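Local coordinates for suppressor of fused family protein (Neisseria gonorrhoeae, PDB 3K5J) that is of unknown function but resembles the N-terminal domain of human Suppressor of fused, and may likewise act by binding other proteins, at residues A[66-71]-A[123-128]; A[5-10]-A[130-135]; A[71-76]-A[107-112]. One frame throughout, in Å; residues are numbered along the deposited sequence.

Overall arrangement
All three contacts are built on or around the mixed sheet, yet none has a hydrogen bond between its own two segments. Contact 1 lies closest to the middle of the chain and packs aromatic and aliphatic side chains against strand 65-71. Contact 3 continues from the end of that strand. The two share Ser-71, and Trp-108 of contact 3 touches the backbone of Ile-70. Contact 3 is buried and joins two loops, with polar bonds inside each; contact 1 is only partly buried. Contact 2 sits nearer the surface, about 26 Å from contact 3 between centres, and rests on a single selenomethionine. Its segment 130-135 follows 123-128 in the chain, through helix 127-130, and Val-135 packs on Glu-66.

Contact 1. Residues A[66-71]-A[123-128]; sequences EFFIIS and YPYGQE
Phe-68 and Ile-70 of strand 66-71 meet Tyr-125 and Pro-124 of segment 123-128, a loop that runs into helix 127-130. The contact is apolar, and no hydrogen bond crosses it. The aromatic part is the pair Phe-68 and Tyr-125. The ring centroids are 5.8 Å apart and the planes stand at 53°, so the pair is neither a parallel stack nor a T-shaped one. Phe-68 CE1 lies in the plane of the Tyr-125 ring, at its edge, 3.8 Å from Tyr-125 CE2.

The aliphatic part centres on Ile-70. Its CG1 is set anti to the carbonyl carbon (chi1 -42°), which brings CD1 out towards the loop. Ile-70 CD1 comes within 3.6 Å of Tyr-125 CE2 and 3.8 Å of Pro-124 CG. The other branch, Ile-70 CG2, lies 3.7 Å from Tyr-125 OH. Ile-70 and Tyr-125 thus approach from opposite directions and run past each other at their ends. Within the loop, Pro-124 CB covers one face of the Tyr-125 ring, 3.9 Å above its centre. This probably limits the rotation of that ring.

Gly-126 then forms the N-cap of helix 127-130. The surroundings enclose the cluster further. Trp-139 of the parallel strand 135-143 lies nearly parallel to the Phe-68 ring, Val-53 of strand 52-57 touches both Phe-68 and Tyr-125, and Trp-16, just past helix 2-15, meets Tyr-125 edge-to-face.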
loop_
_atom_site.group_PDB
_atom_site.type_symbol
_atom_site.label_atom_id
_atom_site.label_comp_id
_atom_site.label_asym_id
_atom_site.label_seq_id
_atom_site.Cartn_x
_atom_site.Cartn_y
_atom_site.Cartn_z
ATOM N N GLU A 66 6.052 -2.139 6.448
ATOM C CA GLU A 66 5.673 -2.603 5.123
ATOM C C GLU A 66 4.451 -1.819 4.664
ATOM O O GLU A 66 3.844 -1.081 5.457
ATOM C CB GLU A 66 5.312 -4.080 5.153
ATOM C CG GLU A 66 6.405 -5.018 5.616
ATOM C CD GLU A 66 7.648 -5.149 4.759
ATOM O OE1 GLU A 66 7.664 -4.624 3.622
ATOM O OE2 GLU A 66 8.638 -5.776 5.255
ATOM N N PHE A 67 4.076 -2.018 3.396
ATOM C CA PHE A 67 2.996 -1.265 2.770
ATOM C C PHE A 67 2.048 -2.226 2.043
ATOM O O PHE A 67 2.476 -3.265 1.518
ATOM C CB PHE A 67 3.569 -0.261 1.776
ATOM C CG PHE A 67 4.511 0.730 2.405
ATOM C CD1 PHE A 67 4.004 1.810 3.127
ATOM C CD2 PHE A 67 5.866 0.517 2.420
ATOM C CE1 PHE A 67 4.855 2.683 3.748
ATOM C CE2 PHE A 67 6.716 1.392 3.092
ATOM C CZ PHE A 67 6.215 2.460 3.755
ATOM N N PHE A 68 0.765 -1.882 1.952
ATOM C CA PHE A 68 -0.160 -2.689 1.184
ATOM C C PHE A 68 -1.142 -1.850 0.388
ATOM O O PHE A 68 -1.478 -0.716 0.756
ATOM C CB PHE A 68 -0.924 -3.711 2.067
ATOM C CG PHE A 68 -1.805 -3.112 3.088
ATOM C CD1 PHE A 68 -3.139 -2.839 2.769
ATOM C CD2 PHE A 68 -1.366 -2.857 4.361
ATOM C CE1 PHE A 68 -3.984 -2.259 3.705
ATOM C CE2 PHE A 68 -2.223 -2.302 5.293
ATOM C CZ PHE A 68 -3.526 -1.992 4.978
ATOM N N ILE A 69 -1.628 -2.458 -0.692
ATOM C CA ILE A 69 -2.609 -1.880 -1.627
ATOM C C ILE A 69 -3.839 -2.784 -1.615
ATOM O O ILE A 69 -3.696 -4.029 -1.737
ATOM C CB ILE A 69 -2.036 -1.794 -3.052
ATOM C CG1 ILE A 69 -0.809 -0.892 -3.120
ATOM C CG2 ILE A 69 -3.117 -1.350 -4.053
ATOM C CD1 ILE A 69 0.116 -1.097 -4.324
ATOM N N ILE A 70 -5.009 -2.163 -1.484
ATOM C CA ILE A 70 -6.295 -2.879 -1.574
ATOM C C ILE A 70 -6.875 -2.605 -2.956
ATOM O O ILE A 70 -7.120 -1.458 -3.310
ATOM C CB ILE A 70 -7.315 -2.501 -0.458
ATOM C CG1 ILE A 70 -6.654 -2.367 0.920
ATOM C CG2 ILE A 70 -8.504 -3.467 -0.470
ATOM C CD1 ILE A 70 -7.609 -1.832 2.000
ATOM N N SER A 71 -7.044 -3.654 -3.759
ATOM C CA SER A 71 -7.389 -3.512 -5.175
ATOM C C SER A 71 -8.730 -4.135 -5.503
ATOM O O SER A 71 -9.017 -5.264 -5.083
ATOM C CB SER A 71 -6.332 -4.168 -6.049
ATOM O OG SER A 71 -6.538 -3.897 -7.417
ATOM N N TYR A 123 -6.834 1.415 8.385
ATOM C CA TYR A 123 -8.187 1.555 8.913
ATOM C C TYR A 123 -9.160 0.426 8.554
ATOM O O TYR A 123 -9.979 0.048 9.386
ATOM C CB TYR A 123 -8.770 2.913 8.515
ATOM C CG TYR A 123 -8.005 4.097 9.065
ATOM C CD1 TYR A 123 -7.882 4.288 10.423
ATOM C CD2 TYR A 123 -7.349 4.991 8.228
ATOM C CE1 TYR A 123 -7.188 5.379 10.924
ATOM C CE2 TYR A 123 -6.660 6.081 8.711
ATOM C CZ TYR A 123 -6.550 6.274 10.067
ATOM O OH TYR A 123 -5.831 7.347 10.520
ATOM N N PRO A 124 -9.059 -0.171 7.333
ATOM C CA PRO A 124 -10.016 -1.257 7.019
ATOM C C PRO A 124 -9.863 -2.520 7.847
ATOM O O PRO A 124 -10.802 -3.328 7.950
ATOM C CB PRO A 124 -9.746 -1.542 5.529
ATOM C CG PRO A 124 -9.217 -0.224 5.018
ATOM C CD PRO A 124 -8.346 0.270 6.116
ATOM N N TYR A 125 -8.674 -2.681 8.442
ATOM C CA TYR A 125 -8.258 -3.918 9.063
ATOM C C TYR A 125 -7.943 -3.866 10.562
ATOM O O TYR A 125 -8.172 -4.845 11.281
ATOM C CB TYR A 125 -7.092 -4.502 8.268
ATOM C CG TYR A 125 -7.436 -4.725 6.823
ATOM C CD1 TYR A 125 -8.561 -5.463 6.485
ATOM C CD2 TYR A 125 -6.669 -4.197 5.803
ATOM C CE1 TYR A 125 -8.932 -5.655 5.160
ATOM C CE2 TYR A 125 -7.014 -4.393 4.474
ATOM C CZ TYR A 125 -8.119 -5.147 4.143
ATOM O OH TYR A 125 -8.443 -5.287 2.791
ATOM N N GLY A 126 -7.431 -2.730 11.016
ATOM C CA GLY A 126 -7.184 -2.542 12.448
ATOM C C GLY A 126 -5.837 -3.035 12.963
ATOM O O GLY A 126 -4.953 -3.458 12.207
ATOM N N GLN A 127 -5.702 -2.992 14.286
ATOM C CA GLN A 127 -4.453 -3.179 14.940
ATOM C C GLN A 127 -3.879 -4.574 14.783
ATOM O O GLN A 127 -2.656 -4.738 14.795
ATOM C CB GLN A 127 -4.583 -2.867 16.423
ATOM C CG GLN A 127 -3.231 -2.765 17.148
ATOM C CD GLN A 127 -3.421 -2.555 18.608
ATOM O OE1 GLN A 127 -3.835 -3.475 19.325
ATOM N NE2 GLN A 127 -3.171 -1.332 19.062
ATOM N N GLU A 128 -4.738 -5.585 14.612
ATOM C CA GLU A 128 -4.224 -6.954 14.441
ATOM C C GLU A 128 -3.368 -7.084 13.178
ATOM O O GLU A 128 -2.424 -7.870 13.153
ATOM C CB GLU A 128 -5.351 -7.997 14.374
ATOM C CG GLU A 128 -4.860 -9.462 14.391
ATOM C CD GLU A 128 -5.990 -10.465 14.343
ATOM O OE1 GLU A 128 -7.162 -10.059 14.286
ATOM O OE2 GLU A 128 -5.685 -11.657 14.334
#

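Contact 2. Residues A[5-10]-A[130-135]; sequences NQTVLS and EYMDNV
Met-132, modelled as selenomethionine, reaches across to Thr-7 and Val-8 on helix 2-15. It is present in two conformers, and what follows holds for one of them. The apolar contact is between methyl groups: Met-132 CE lies 3.9 Å from Val-8 CG2. The side chain leaves the strand extended, with CG anti to the backbone N (chi1 179°). It bends only at its last torsion (75°), which turns the methyl group along the helix surface. It crosses both Thr-7 and Val-8 at about a right angle.

The other approaches are of selenium and methyl to oxygen. Met-132 SE is 3.6 Å from the backbone Thr-7 O, and Met-132 CE is 3.7 Å from Thr-7 OG1. These are packing contacts. Thr-7 OG1 has its polar partner within the helix, at the carbonyl O of Tyr-4.

Backbone hydrogen bonds shape each segment separately. On the helix, Leu-9 N bonds to Asn-5 O at 2.8 Å. On the other side, Met-132 N bonds to Val-135 O at 2.9 Å, and Val-135 N to Met-132 O, also at 2.9 Å. Phe-137 of strand 135-143 touches both Val-8 and Met-132 and lines the same apolar patch. The paired bonds between Met-132 and Val-135 define a tight beta hairpin with a two-residue turn, and here an N-terminal helix packs beside it, against the short strand 131-132 that pairs with 135-143.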
loop_
_atom_site.group_PDB
_atom_site.type_symbol
_atom_site.label_atom_id
_atom_site.label_comp_id
_atom_site.label_asym_id
_atom_site.label_seq_id
_atom_site.Cartn_x
_atom_site.Cartn_y
_atom_site.Cartn_z
ATOM N N ASN A 5 10.585 -13.008 5.621
ATOM C CA ASN A 5 9.434 -13.095 4.746
ATOM C C ASN A 5 8.378 -14.061 5.288
ATOM O O ASN A 5 7.158 -13.823 5.157
ATOM C CB ASN A 5 9.865 -13.525 3.344
ATOM C CG ASN A 5 10.704 -12.479 2.620
ATOM O OD1 ASN A 5 10.581 -11.272 2.922
ATOM N ND2 ASN A 5 11.559 -12.929 1.726
ATOM N N GLN A 6 8.846 -15.158 5.885
ATOM C CA GLN A 6 7.929 -16.124 6.473
ATOM C C GLN A 6 7.222 -15.504 7.692
ATOM O O GLN A 6 6.033 -15.816 7.925
ATOM C CB GLN A 6 8.627 -17.442 6.794
ATOM C CG GLN A 6 7.692 -18.494 7.413
ATOM C CD GLN A 6 6.582 -18.900 6.500
ATOM O OE1 GLN A 6 6.799 -19.182 5.323
ATOM N NE2 GLN A 6 5.368 -18.968 7.035
ATOM N N THR A 7 7.909 -14.668 8.481
ATOM C CA THR A 7 7.211 -13.940 9.562
ATOM C C THR A 7 6.090 -13.059 9.011
ATOM O O THR A 7 4.994 -13.055 9.562
ATOM C CB THR A 7 8.131 -13.153 10.513
ATOM O OG1 THR A 7 8.594 -11.930 9.920
ATOM C CG2 THR A 7 9.279 -14.061 11.051
ATOM N N VAL A 8 6.338 -12.375 7.908
ATOM C CA VAL A 8 5.306 -11.553 7.282
ATOM C C VAL A 8 4.155 -12.429 6.785
ATOM O O VAL A 8 2.975 -12.149 7.043
ATOM C CB VAL A 8 5.884 -10.664 6.160
ATOM C CG1 VAL A 8 4.777 -9.946 5.354
ATOM C CG2 VAL A 8 6.923 -9.672 6.706
ATOM N N LEU A 9 4.479 -13.489 6.064
ATOM C CA LEU A 9 3.447 -14.387 5.538
ATOM C C LEU A 9 2.580 -14.950 6.660
ATOM O O LEU A 9 1.356 -14.969 6.545
ATOM C CB LEU A 9 4.078 -15.527 4.758
ATOM C CG LEU A 9 3.139 -16.598 4.174
ATOM C CD1 LEU A 9 2.016 -15.993 3.341
ATOM C CD2 LEU A 9 3.958 -17.641 3.422
ATOM N N SER A 10 3.211 -15.364 7.759
ATOM C CA SER A 10 2.464 -15.904 8.916
ATOM C C SER A 10 1.542 -14.871 9.524
ATOM O O SER A 10 0.432 -15.176 9.912
ATOM C CB SER A 10 3.445 -16.398 9.964
ATOM O OG SER A 10 4.069 -17.579 9.508
ATOM N N GLU A 130 -2.014 -4.065 11.781
ATOM C CA GLU A 130 -1.065 -2.964 11.931
ATOM C C GLU A 130 0.298 -3.376 12.493
ATOM O O GLU A 130 1.309 -2.905 11.998
ATOM C CB GLU A 130 -1.695 -1.871 12.806
ATOM C CG GLU A 130 -0.879 -0.576 12.901
ATOM C CD GLU A 130 -1.278 0.279 14.075
ATOM O OE1 GLU A 130 -2.088 -0.176 14.920
ATOM O OE2 GLU A 130 -0.797 1.420 14.106
ATOM N N TYR A 131 0.309 -4.163 13.575
ATOM C CA TYR A 131 1.558 -4.534 14.256
ATOM C C TYR A 131 1.851 -5.996 14.165
ATOM O O TYR A 131 1.013 -6.837 14.482
ATOM C CB TYR A 131 1.502 -4.159 15.749
ATOM C CG TYR A 131 1.870 -2.703 16.033
ATOM C CD1 TYR A 131 0.939 -1.663 15.988
ATOM C CD2 TYR A 131 3.165 -2.369 16.398
ATOM C CE1 TYR A 131 1.322 -0.352 16.247
ATOM C CE2 TYR A 131 3.550 -1.058 16.628
ATOM C CZ TYR A 131 2.627 -0.042 16.572
ATOM O OH TYR A 131 3.026 1.268 16.843
HETATM N N MSE A 132 3.098 -6.262 13.809
HETATM C CA MSE A 132 3.777 -7.546 13.963
HETATM C C MSE A 132 5.182 -7.395 14.558
HETATM O O MSE A 132 6.041 -6.886 13.907
HETATM C CB MSE A 132 4.038 -8.081 12.560
HETATM C CG MSE A 132 4.734 -9.380 12.394
HETATM SE SE MSE A 132 5.457 -9.703 10.672
HETATM C CE MSE A 132 7.015 -8.639 10.490
ATOM N N ASP A 133 5.450 -7.879 15.761
ATOM C CA ASP A 133 6.815 -7.705 16.347
ATOM C C ASP A 133 7.893 -6.954 15.494
ATOM O O ASP A 133 8.447 -7.457 14.511
ATOM C CB ASP A 133 7.412 -9.005 16.836
ATOM C CG ASP A 133 8.546 -8.764 17.820
ATOM O OD1 ASP A 133 8.343 -7.977 18.758
ATOM O OD2 ASP A 133 9.628 -9.337 17.651
ATOM N N ASN A 134 8.182 -5.733 15.942
ATOM C CA ASN A 134 9.172 -4.778 15.338
ATOM C C ASN A 134 8.727 -4.052 14.065
ATOM O O ASN A 134 9.430 -3.121 13.641
ATOM C CB ASN A 134 10.662 -5.213 15.193
ATOM C CG ASN A 134 11.287 -5.635 16.525
ATOM O OD1 ASN A 134 11.205 -4.910 17.507
ATOM N ND2 ASN A 134 11.932 -6.799 16.542
ATOM N N VAL A 135 7.539 -4.399 13.527
ATOM C CA VAL A 135 7.172 -3.916 12.206
ATOM C C VAL A 135 5.706 -3.567 12.099
ATOM O O VAL A 135 4.840 -4.281 12.592
ATOM C CB VAL A 135 7.570 -4.969 11.137
ATOM C CG1 VAL A 135 7.128 -4.599 9.753
ATOM C CG2 VAL A 135 9.125 -5.209 11.150
#

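Contact 3. Residues A[71-76]-A[107-112]; sequences SPFETP and PWVEQS
Pro-72, Phe-73 and Thr-75 touch Trp-108 and Val-109, joining two loops by apolar packing. At the start of 71-76, Ser-71 has its OG turned back to its own loop. It donates to Phe-73 O at 2.7 Å, in the carbonyl plane and on a lone pair, with a C=O...OG angle of 145°. This bond ties the bend together, and His-78 is a second partner of the hydroxyl.

Next, Pro-72 CD meets the far end of the indole, 3.8 Å from Trp-108 CH2. Trp-108 is braced from its own side. Val-109 CG2 lies 4.0 Å above the plane of the indole, offset toward the rim, and Trp-108 NE1 makes a weak hydrogen bond to Ser-112 OG at 3.1 Å. Segment 107-112 is bent here by a type I beta turn from Val-109 to Ser-112, closed by a bond from Ser-112 N to Val-109 O. Segment 71-76 is the link from strand 65-71 to helix 77-91, so the contact lies where the chain leaves the sheet.

Phe-73 follows, its ring carried towards Val-109 (chi1 51°). Phe-73 CZ approaches Val-109 CG2 at 3.9 Å, the two side chains coming from opposite directions. Thr-75 CG2 then packs on the other branch, 4.2 Å from Val-109 CG1. The hydroxyl of Thr-75 is hydrogen-bonded to Glu-77 OE1 and also caps a backbone N at the turn leading into helix 77-91. The second carboxylate oxygen of Glu-77 accepts from Glu-110 N, which bridges the two loops through the first turn of the helix.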
loop_
_atom_site.group_PDB
_atom_site.type_symbol
_atom_site.label_atom_id
_atom_site.label_comp_id
_atom_site.label_asym_id
_atom_site.label_seq_id
_atom_site.Cartn_x
_atom_site.Cartn_y
_atom_site.Cartn_z
ATOM N N SER A 71 -7.044 -3.654 -3.759
ATOM C CA SER A 71 -7.389 -3.512 -5.175
ATOM C C SER A 71 -8.730 -4.135 -5.503
ATOM O O SER A 71 -9.017 -5.264 -5.083
ATOM C CB SER A 71 -6.332 -4.168 -6.049
ATOM O OG SER A 71 -6.538 -3.897 -7.417
ATOM N N PRO A 72 -9.533 -3.441 -6.320
ATOM C CA PRO A 72 -10.824 -4.032 -6.712
ATOM C C PRO A 72 -10.729 -5.265 -7.604
ATOM O O PRO A 72 -11.695 -6.045 -7.704
ATOM C CB PRO A 72 -11.534 -2.847 -7.417
ATOM C CG PRO A 72 -10.482 -1.968 -7.876
ATOM C CD PRO A 72 -9.380 -2.066 -6.837
ATOM N N PHE A 73 -9.607 -5.415 -8.272
ATOM C CA PHE A 73 -9.377 -6.544 -9.154
ATOM C C PHE A 73 -7.915 -6.973 -9.096
ATOM O O PHE A 73 -7.032 -6.237 -8.638
ATOM C CB PHE A 73 -9.811 -6.197 -10.601
ATOM C CG PHE A 73 -9.229 -4.875 -11.125
ATOM C CD1 PHE A 73 -7.918 -4.795 -11.592
ATOM C CD2 PHE A 73 -10.015 -3.741 -11.179
ATOM C CE1 PHE A 73 -7.394 -3.578 -12.091
ATOM C CE2 PHE A 73 -9.487 -2.516 -11.641
ATOM C CZ PHE A 73 -8.218 -2.448 -12.120
ATOM N N GLU A 74 -7.671 -8.196 -9.568
ATOM C CA GLU A 74 -6.331 -8.737 -9.687
ATOM C C GLU A 74 -5.597 -8.014 -10.769
ATOM O O GLU A 74 -6.097 -7.851 -11.913
ATOM C CB GLU A 74 -6.410 -10.221 -10.062
ATOM C CG GLU A 74 -5.092 -10.909 -10.108
ATOM C CD GLU A 74 -5.187 -12.400 -10.382
ATOM O OE1 GLU A 74 -6.189 -12.834 -10.995
ATOM O OE2 GLU A 74 -4.252 -13.123 -9.949
ATOM N N THR A 75 -4.380 -7.597 -10.470
ATOM C CA THR A 75 -3.526 -6.977 -11.463
ATOM C C THR A 75 -2.067 -6.984 -11.016
ATOM O O THR A 75 -1.772 -6.583 -9.901
ATOM C CB THR A 75 -3.928 -5.541 -11.804
ATOM O OG1 THR A 75 -2.948 -4.996 -12.679
ATOM C CG2 THR A 75 -4.137 -4.657 -10.605
ATOM N N PRO A 76 -1.150 -7.352 -11.911
ATOM C CA PRO A 76 0.256 -7.294 -11.588
ATOM C C PRO A 76 0.789 -5.867 -11.479
ATOM O O PRO A 76 1.932 -5.650 -11.035
ATOM C CB PRO A 76 0.909 -8.053 -12.749
ATOM C CG PRO A 76 0.014 -7.838 -13.835
ATOM C CD PRO A 76 -1.355 -7.914 -13.250
ATOM N N PRO A 107 -0.868 6.164 -13.162
ATOM C CA PRO A 107 -2.050 5.780 -12.420
ATOM C C PRO A 107 -1.848 4.490 -11.646
ATOM O O PRO A 107 -1.202 3.553 -12.138
ATOM C CB PRO A 107 -3.101 5.621 -13.496
ATOM C CG PRO A 107 -2.615 6.521 -14.597
ATOM C CD PRO A 107 -1.146 6.328 -14.601
ATOM N N TRP A 108 -2.458 4.394 -10.475
ATOM C CA TRP A 108 -2.244 3.190 -9.644
ATOM C C TRP A 108 -2.729 1.919 -10.341
ATOM O O TRP A 108 -2.138 0.870 -10.175
ATOM C CB TRP A 108 -2.876 3.350 -8.257
ATOM C CG TRP A 108 -4.352 3.338 -8.169
ATOM C CD1 TRP A 108 -5.236 4.224 -8.745
ATOM C CD2 TRP A 108 -5.162 2.424 -7.396
ATOM N NE1 TRP A 108 -6.524 3.907 -8.379
ATOM C CE2 TRP A 108 -6.508 2.815 -7.549
ATOM C CE3 TRP A 108 -4.875 1.328 -6.561
ATOM C CZ2 TRP A 108 -7.558 2.115 -6.929
ATOM C CZ3 TRP A 108 -5.892 0.670 -5.937
ATOM C CH2 TRP A 108 -7.234 1.026 -6.154
ATOM N N VAL A 109 -3.859 2.047 -11.061
ATOM C CA VAL A 109 -4.295 1.061 -12.042
ATOM C C VAL A 109 -4.640 1.860 -13.323
ATOM O O VAL A 109 -5.091 3.021 -13.246
ATOM C CB VAL A 109 -5.448 0.199 -11.559
ATOM C CG1 VAL A 109 -5.078 -0.614 -10.325
ATOM C CG2 VAL A 109 -6.692 0.998 -11.243
ATOM N N GLU A 110 -4.436 1.217 -14.480
ATOM C CA GLU A 110 -4.467 1.881 -15.806
ATOM C C GLU A 110 -5.609 2.857 -15.992
ATOM O O GLU A 110 -5.378 3.973 -16.474
ATOM C CB GLU A 110 -4.533 0.843 -16.970
ATOM C CG GLU A 110 -4.447 1.466 -18.423
ATOM C CD GLU A 110 -4.896 0.496 -19.520
ATOM O OE1 GLU A 110 -5.291 -0.663 -19.220
ATOM O OE2 GLU A 110 -4.872 0.902 -20.706
ATOM N N GLN A 111 -6.815 2.452 -15.680
ATOM C CA GLN A 111 -7.966 3.306 -16.036
ATOM C C GLN A 111 -8.318 4.383 -15.027
ATOM O O GLN A 111 -9.190 5.194 -15.248
ATOM C CB GLN A 111 -9.191 2.456 -16.369
ATOM C CG GLN A 111 -9.009 1.627 -17.649
ATOM C CD GLN A 111 -9.024 2.510 -18.888
ATOM O OE1 GLN A 111 -9.950 3.298 -19.087
ATOM N NE2 GLN A 111 -7.986 2.414 -19.699
ATOM N N SER A 112 -7.639 4.394 -13.900
ATOM C CA SER A 112 -7.843 5.446 -12.897
ATOM C C SER A 112 -7.041 6.685 -13.266
ATOM O O SER A 112 -6.028 6.600 -13.977
ATOM C CB SER A 112 -7.375 4.949 -11.515
ATOM O OG SER A 112 -7.748 5.797 -10.443
#